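Local atomic coordinates of probable branched-chain amino acid ABC transporter, amino acid binding protein (PDB entry 3LKB), a protein that binds valine and probably delivers branched-chain amino acids to an ABC transporter for uptake. Residues Phe329-Ala334 with Gly340-Phe345; Arg266-Ile271 with Val285-Gly290. The protein carries 2 engineered substitutions. All blocks are in the same frame, centred on the assembly; numbering follows the deposited sequence.

Interaction 1: residues Phe329-Ala334 with Gly340-Phe345; sequences FKPGFA and GVEIDF. With NA (sodium ion), chain E.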
# COMPACT_ATOMS: atom_id res chain seq x y z
N PHE A 329 -26.00 2.39 -19.09
CA PHE A 329 -24.93 1.44 -19.03
C PHE A 329 -25.21 0.49 -17.85
O PHE A 329 -25.41 0.91 -16.70
CB PHE A 329 -23.58 2.20 -18.93
CG PHE A 329 -22.38 1.32 -18.87
CD1 PHE A 329 -22.21 0.27 -19.78
CD2 PHE A 329 -21.38 1.57 -17.93
CE1 PHE A 329 -21.08 -0.56 -19.72
CE2 PHE A 329 -20.24 0.77 -17.85
CZ PHE A 329 -20.09 -0.30 -18.74
N LYS A 330 -25.30 -0.79 -18.17
CA LYS A 330 -25.58 -1.77 -17.16
C LYS A 330 -24.48 -2.81 -17.06
O LYS A 330 -24.64 -3.93 -17.49
CB LYS A 330 -26.96 -2.39 -17.39
CG LYS A 330 -27.41 -2.48 -18.85
CD LYS A 330 -26.66 -3.56 -19.73
CE LYS A 330 -27.60 -4.31 -20.75
NZ LYS A 330 -28.11 -5.63 -20.22
N PRO A 331 -23.33 -2.45 -16.47
CA PRO A 331 -22.30 -3.51 -16.36
C PRO A 331 -22.58 -4.55 -15.24
O PRO A 331 -21.96 -5.59 -15.23
CB PRO A 331 -21.04 -2.72 -16.09
CG PRO A 331 -21.55 -1.48 -15.30
CD PRO A 331 -22.91 -1.17 -15.85
N GLY A 332 -23.50 -4.29 -14.32
CA GLY A 332 -23.74 -5.17 -13.18
C GLY A 332 -22.76 -4.96 -12.03
O GLY A 332 -22.45 -5.87 -11.32
N PHE A 333 -22.26 -3.74 -11.83
CA PHE A 333 -21.39 -3.50 -10.66
C PHE A 333 -22.12 -2.94 -9.45
O PHE A 333 -21.79 -3.27 -8.29
CB PHE A 333 -20.21 -2.59 -10.99
CG PHE A 333 -19.22 -3.23 -11.88
CD1 PHE A 333 -18.57 -4.38 -11.48
CD2 PHE A 333 -18.93 -2.69 -13.10
CE1 PHE A 333 -17.60 -4.96 -12.28
CE2 PHE A 333 -17.98 -3.26 -13.93
CZ PHE A 333 -17.33 -4.40 -13.53
N ALA A 334 -23.13 -2.12 -9.72
CA ALA A 334 -23.88 -1.46 -8.68
C ALA A 334 -25.32 -1.84 -8.83
O ALA A 334 -25.75 -2.22 -9.92
CB ALA A 334 -23.73 0.08 -8.79
N GLY A 340 -35.47 2.01 -11.40
CA GLY A 340 -34.42 2.69 -12.15
C GLY A 340 -33.58 1.75 -12.94
O GLY A 340 -33.88 0.55 -13.04
N VAL A 341 -32.53 2.31 -13.54
CA VAL A 341 -31.47 1.55 -14.19
C VAL A 341 -30.17 1.77 -13.44
O VAL A 341 -30.14 2.56 -12.49
CB VAL A 341 -31.34 1.92 -15.70
CG1 VAL A 341 -32.38 1.14 -16.53
CG2 VAL A 341 -31.53 3.40 -15.92
N GLU A 342 -29.12 1.06 -13.85
CA GLU A 342 -27.86 1.07 -13.12
C GLU A 342 -27.09 2.37 -13.34
O GLU A 342 -27.16 3.27 -12.52
CB GLU A 342 -27.00 -0.14 -13.48
CG GLU A 342 -25.82 -0.39 -12.53
CD GLU A 342 -24.88 -1.49 -13.04
OE1 GLU A 342 -25.33 -2.32 -13.90
OE2 GLU A 342 -23.70 -1.55 -12.59
N ILE A 343 -26.36 2.49 -14.44
CA ILE A 343 -25.60 3.72 -14.64
C ILE A 343 -26.27 4.65 -15.64
O ILE A 343 -26.26 4.39 -16.81
CB ILE A 343 -24.14 3.44 -15.09
CG1 ILE A 343 -23.46 2.40 -14.19
CG2 ILE A 343 -23.37 4.74 -15.12
CD1 ILE A 343 -23.33 2.85 -12.72
N ASP A 344 -26.83 5.75 -15.16
CA ASP A 344 -27.46 6.71 -16.03
C ASP A 344 -27.15 8.14 -15.62
O ASP A 344 -27.21 8.48 -14.41
CB ASP A 344 -28.99 6.46 -16.21
CG ASP A 344 -29.79 6.52 -14.90
OD1 ASP A 344 -29.22 6.42 -13.76
OD2 ASP A 344 -31.02 6.66 -15.00
N PHE A 345 -26.75 8.94 -16.62
CA PHE A 345 -26.43 10.34 -16.45
C PHE A 345 -27.21 11.18 -17.47
O PHE A 345 -27.61 10.68 -18.51
CB PHE A 345 -24.94 10.56 -16.74
CG PHE A 345 -23.99 9.83 -15.83
CD1 PHE A 345 -23.86 10.19 -14.50
CD2 PHE A 345 -23.20 8.79 -16.31
CE1 PHE A 345 -22.99 9.53 -13.66
CE2 PHE A 345 -22.30 8.12 -15.45
CZ PHE A 345 -22.20 8.50 -14.15
NA NA E . -28.19 8.17 -12.44
O HOH W 1 -30.24 9.00 -11.80

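Interaction 2: residues Arg266-Ile271 with Val285-Gly290; sequences RLQKEI and VNYTNG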
# COMPACT_ATOMS: atom_id res chain seq x y z
N ARG A 266 -18.81 -11.35 -11.72
CA ARG A 266 -18.16 -12.46 -12.40
C ARG A 266 -16.91 -11.99 -13.15
O ARG A 266 -15.83 -12.56 -13.00
CB ARG A 266 -19.19 -13.11 -13.35
CG ARG A 266 -19.33 -14.64 -13.25
CD ARG A 266 -20.76 -15.12 -13.18
NE ARG A 266 -21.63 -14.71 -14.31
CZ ARG A 266 -22.91 -14.39 -14.14
NH1 ARG A 266 -23.43 -14.42 -12.92
NH2 ARG A 266 -23.68 -14.01 -15.15
N LEU A 267 -17.06 -10.90 -13.90
CA LEU A 267 -15.96 -10.31 -14.66
C LEU A 267 -14.82 -9.81 -13.76
O LEU A 267 -13.64 -10.01 -14.07
CB LEU A 267 -16.48 -9.18 -15.56
CG LEU A 267 -15.46 -8.53 -16.48
CD1 LEU A 267 -15.09 -9.59 -17.51
CD2 LEU A 267 -15.99 -7.21 -17.16
N GLN A 268 -15.16 -9.14 -12.66
CA GLN A 268 -14.13 -8.69 -11.73
C GLN A 268 -13.23 -9.87 -11.32
O GLN A 268 -12.01 -9.74 -11.33
CB GLN A 268 -14.78 -7.93 -10.54
CG GLN A 268 -14.36 -8.31 -9.12
CD GLN A 268 -14.92 -7.37 -8.06
OE1 GLN A 268 -14.49 -7.39 -6.90
NE2 GLN A 268 -15.89 -6.54 -8.43
N LYS A 269 -13.87 -11.02 -11.01
CA LYS A 269 -13.21 -12.26 -10.59
C LYS A 269 -12.30 -12.81 -11.69
O LYS A 269 -11.10 -13.06 -11.47
CB LYS A 269 -14.27 -13.31 -10.23
CG LYS A 269 -14.67 -13.47 -8.74
CD LYS A 269 -14.66 -12.17 -7.98
CE LYS A 269 -15.90 -12.00 -7.05
NZ LYS A 269 -16.66 -13.25 -6.60
N GLU A 270 -12.87 -12.92 -12.88
CA GLU A 270 -12.16 -13.37 -14.06
C GLU A 270 -10.94 -12.48 -14.35
O GLU A 270 -9.83 -12.99 -14.54
CB GLU A 270 -13.11 -13.39 -15.28
CG GLU A 270 -12.40 -13.67 -16.62
CD GLU A 270 -13.32 -13.77 -17.88
OE1 GLU A 270 -14.56 -13.56 -17.83
OE2 GLU A 270 -12.75 -14.05 -18.96
N ILE A 271 -11.15 -11.17 -14.36
CA ILE A 271 -10.05 -10.24 -14.62
C ILE A 271 -9.01 -10.32 -13.50
O ILE A 271 -7.79 -10.39 -13.72
CB ILE A 271 -10.59 -8.81 -14.85
CG1 ILE A 271 -11.32 -8.73 -16.22
CG2 ILE A 271 -9.48 -7.79 -14.73
CD1 ILE A 271 -11.98 -7.36 -16.49
N VAL A 285 -14.55 -4.59 -2.24
CA VAL A 285 -15.57 -3.77 -2.86
C VAL A 285 -14.93 -2.59 -3.59
O VAL A 285 -15.49 -2.07 -4.54
CB VAL A 285 -16.61 -3.27 -1.84
CG1 VAL A 285 -16.06 -2.08 -1.01
CG2 VAL A 285 -17.96 -2.92 -2.56
N ASN A 286 -13.71 -2.22 -3.20
CA ASN A 286 -13.01 -1.13 -3.92
C ASN A 286 -12.36 -1.48 -5.27
O ASN A 286 -12.24 -0.65 -6.17
CB ASN A 286 -12.15 -0.35 -2.94
CG ASN A 286 -13.03 0.33 -1.89
OD1 ASN A 286 -14.00 1.01 -2.25
ND2 ASN A 286 -12.78 0.07 -0.63
N TYR A 287 -12.01 -2.74 -5.42
CA TYR A 287 -11.69 -3.30 -6.71
C TYR A 287 -12.94 -3.25 -7.58
O TYR A 287 -12.90 -2.81 -8.71
CB TYR A 287 -11.16 -4.72 -6.51
CG TYR A 287 -10.48 -5.33 -7.69
CD1 TYR A 287 -9.26 -4.85 -8.12
CD2 TYR A 287 -11.10 -6.36 -8.42
CE1 TYR A 287 -8.63 -5.38 -9.20
CE2 TYR A 287 -10.46 -6.93 -9.55
CZ TYR A 287 -9.22 -6.41 -9.93
OH TYR A 287 -8.53 -6.89 -11.01
N THR A 288 -14.10 -3.58 -7.04
CA THR A 288 -15.36 -3.37 -7.77
C THR A 288 -15.57 -1.89 -8.14
O THR A 288 -15.97 -1.57 -9.26
CB THR A 288 -16.59 -3.84 -6.94
OG1 THR A 288 -16.29 -5.07 -6.28
CG2 THR A 288 -17.84 -4.04 -7.82
N ASN A 289 -15.30 -1.00 -7.18
CA ASN A 289 -15.46 0.45 -7.31
C ASN A 289 -14.59 1.04 -8.42
O ASN A 289 -15.09 1.74 -9.30
CB ASN A 289 -15.12 1.05 -5.94
CG ASN A 289 -15.49 2.50 -5.80
OD1 ASN A 289 -16.05 3.13 -6.73
ND2 ASN A 289 -15.17 3.08 -4.63
N GLY A 290 -13.30 0.73 -8.41
CA GLY A 290 -12.41 1.11 -9.53
C GLY A 290 -12.80 0.54 -10.88
O GLY A 290 -12.66 1.19 -11.92

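Interaction 1: residues Phe329-Ala334 with Gly340-Phe345
Glu342 reaches across to the turn at Gly332-Ala334 and puts its carboxylate into a hollow of three consecutive backbone amides. Its chain is extended, with CG anti to the backbone N (chi1 -167°) and CD anti beyond it, which carries the buried acid group into the turn. Glu342 OE1 takes a hydrogen bond from Gly332 N at 2.7 Å on its syn lone pair. Glu342 OE2 takes two more: Phe333 N comes from the syn side, tilted 31° out of the carboxylate plane, at 2.7 Å, while Ala334 N stands higher above the same face and makes a nearly straight bond of 3.0 Å. Three N-H groups on two oxygens should fix the rotation of the group and probably help to offset its charge; the end of Lys330 leads away. With an alanine in place of Glu342, the three amides would probably lose their shared acceptor and the turn would be freer to shift. Pro331 crosses the carboxylate obliquely, its CD 3.3 Å from Glu342 OE1, and the same CD lies over the centre of the Phe329 ring in a CH-pi contact. Phe329 and Ile343 form a single antiparallel hydrogen-bonded pair: Phe329 N to Ile343 O is 3.0 Å, and Ile343 N to Phe329 O is 2.9 Å. Ile343 also packs its CG1 on Pro331 CD. One residue on, Asp344, with CG between the backbone N and the carbonyl carbon (chi1 60°), brings OD1 within 2.4 Å of the sodium ion that its O also binds; Thr351 O, Gly352 O and a water complete the five ligands. Successive amides closing on an anion round Gly332 and Phe333, whose backbone angles have opposite handedness, make an anion-binding nest, set next to a sodium-binding loop.

Interaction 2: residues Arg266-Ile271 with Val285-Gly290
The Tyr287 ring meets Gln268 at its edge: the backbone O of Gln268 lies in the ring plane, 3.7 Å from Tyr287 CE2. The side-chain amide of Gln268 is the other flat group, and its plane stands 73° from that of the ring, so the two do not stack. Instead the side chains slide past each other in opposite directions, Gln268 CG running alongside the ring edge at 3.9 Å from Tyr287 CD2. With CG anti to its backbone N (chi1 -166°), the tyrosine extends its ring from helix 285-308 toward helix 263-274. The far end of the ring comes up to Ile271, whose CG2 is 3.9 Å from Tyr287 OH. That hydroxyl has its polar partner in Asp33, to which it is hydrogen-bonded, so the methyl group merely packs beside it. Beyond CG the Gln268 chain is extended and crosses Thr288 at about a right angle. Its amide ends against the threonine hydroxyl, with Gln268 CD 3.2 Å from Thr288 OG1, and the same hydroxyl makes a weak hydrogen bond to Ser284 O one turn back. All four touching residues are buried, which places these polar ends inside the protein and not at its surface.

The nearest alpha carbons are those of Gln268 and Thr288, 6.7 Å apart. The local axes pass at 10.6 Å and stand 99° to each other, an almost perpendicular helix crossing bridged by long side chains. Helix 21-41 joins both partners: Ile271 and Leu267 touch its Trp37, Tyr287 touches its Ala30, and Asn289, from another side of helix 285-308, touches its Tyr27. Asn286 and Asn289 face the loop of His231 and Tyr232, which follows strand 226-229.

Overall arrangement
Helix 285-308 connects the two contacts, whose centres lie about 15 Å apart. They touch directly where Phe333 CD1 of interaction 1 packs on Thr288 CG2 of interaction 2, at 3.7 Å. Farther along the same helix, Met291 meets Phe333, Ile296 meets Ile343 and Glu299 meets Phe329, so the loop of interaction 1 lies along the helix that interaction 2 joins to helix 263-274. Neither contact contains a residue of the valine pocket. Interaction 2 is linked to it indirectly: the side chain of Tyr287 is about 13 Å from the bound valine, but Asn289 makes a weak hydrogen bond to the pocket residue Tyr232. Interaction 1 instead carries Asp344 of the sodium site.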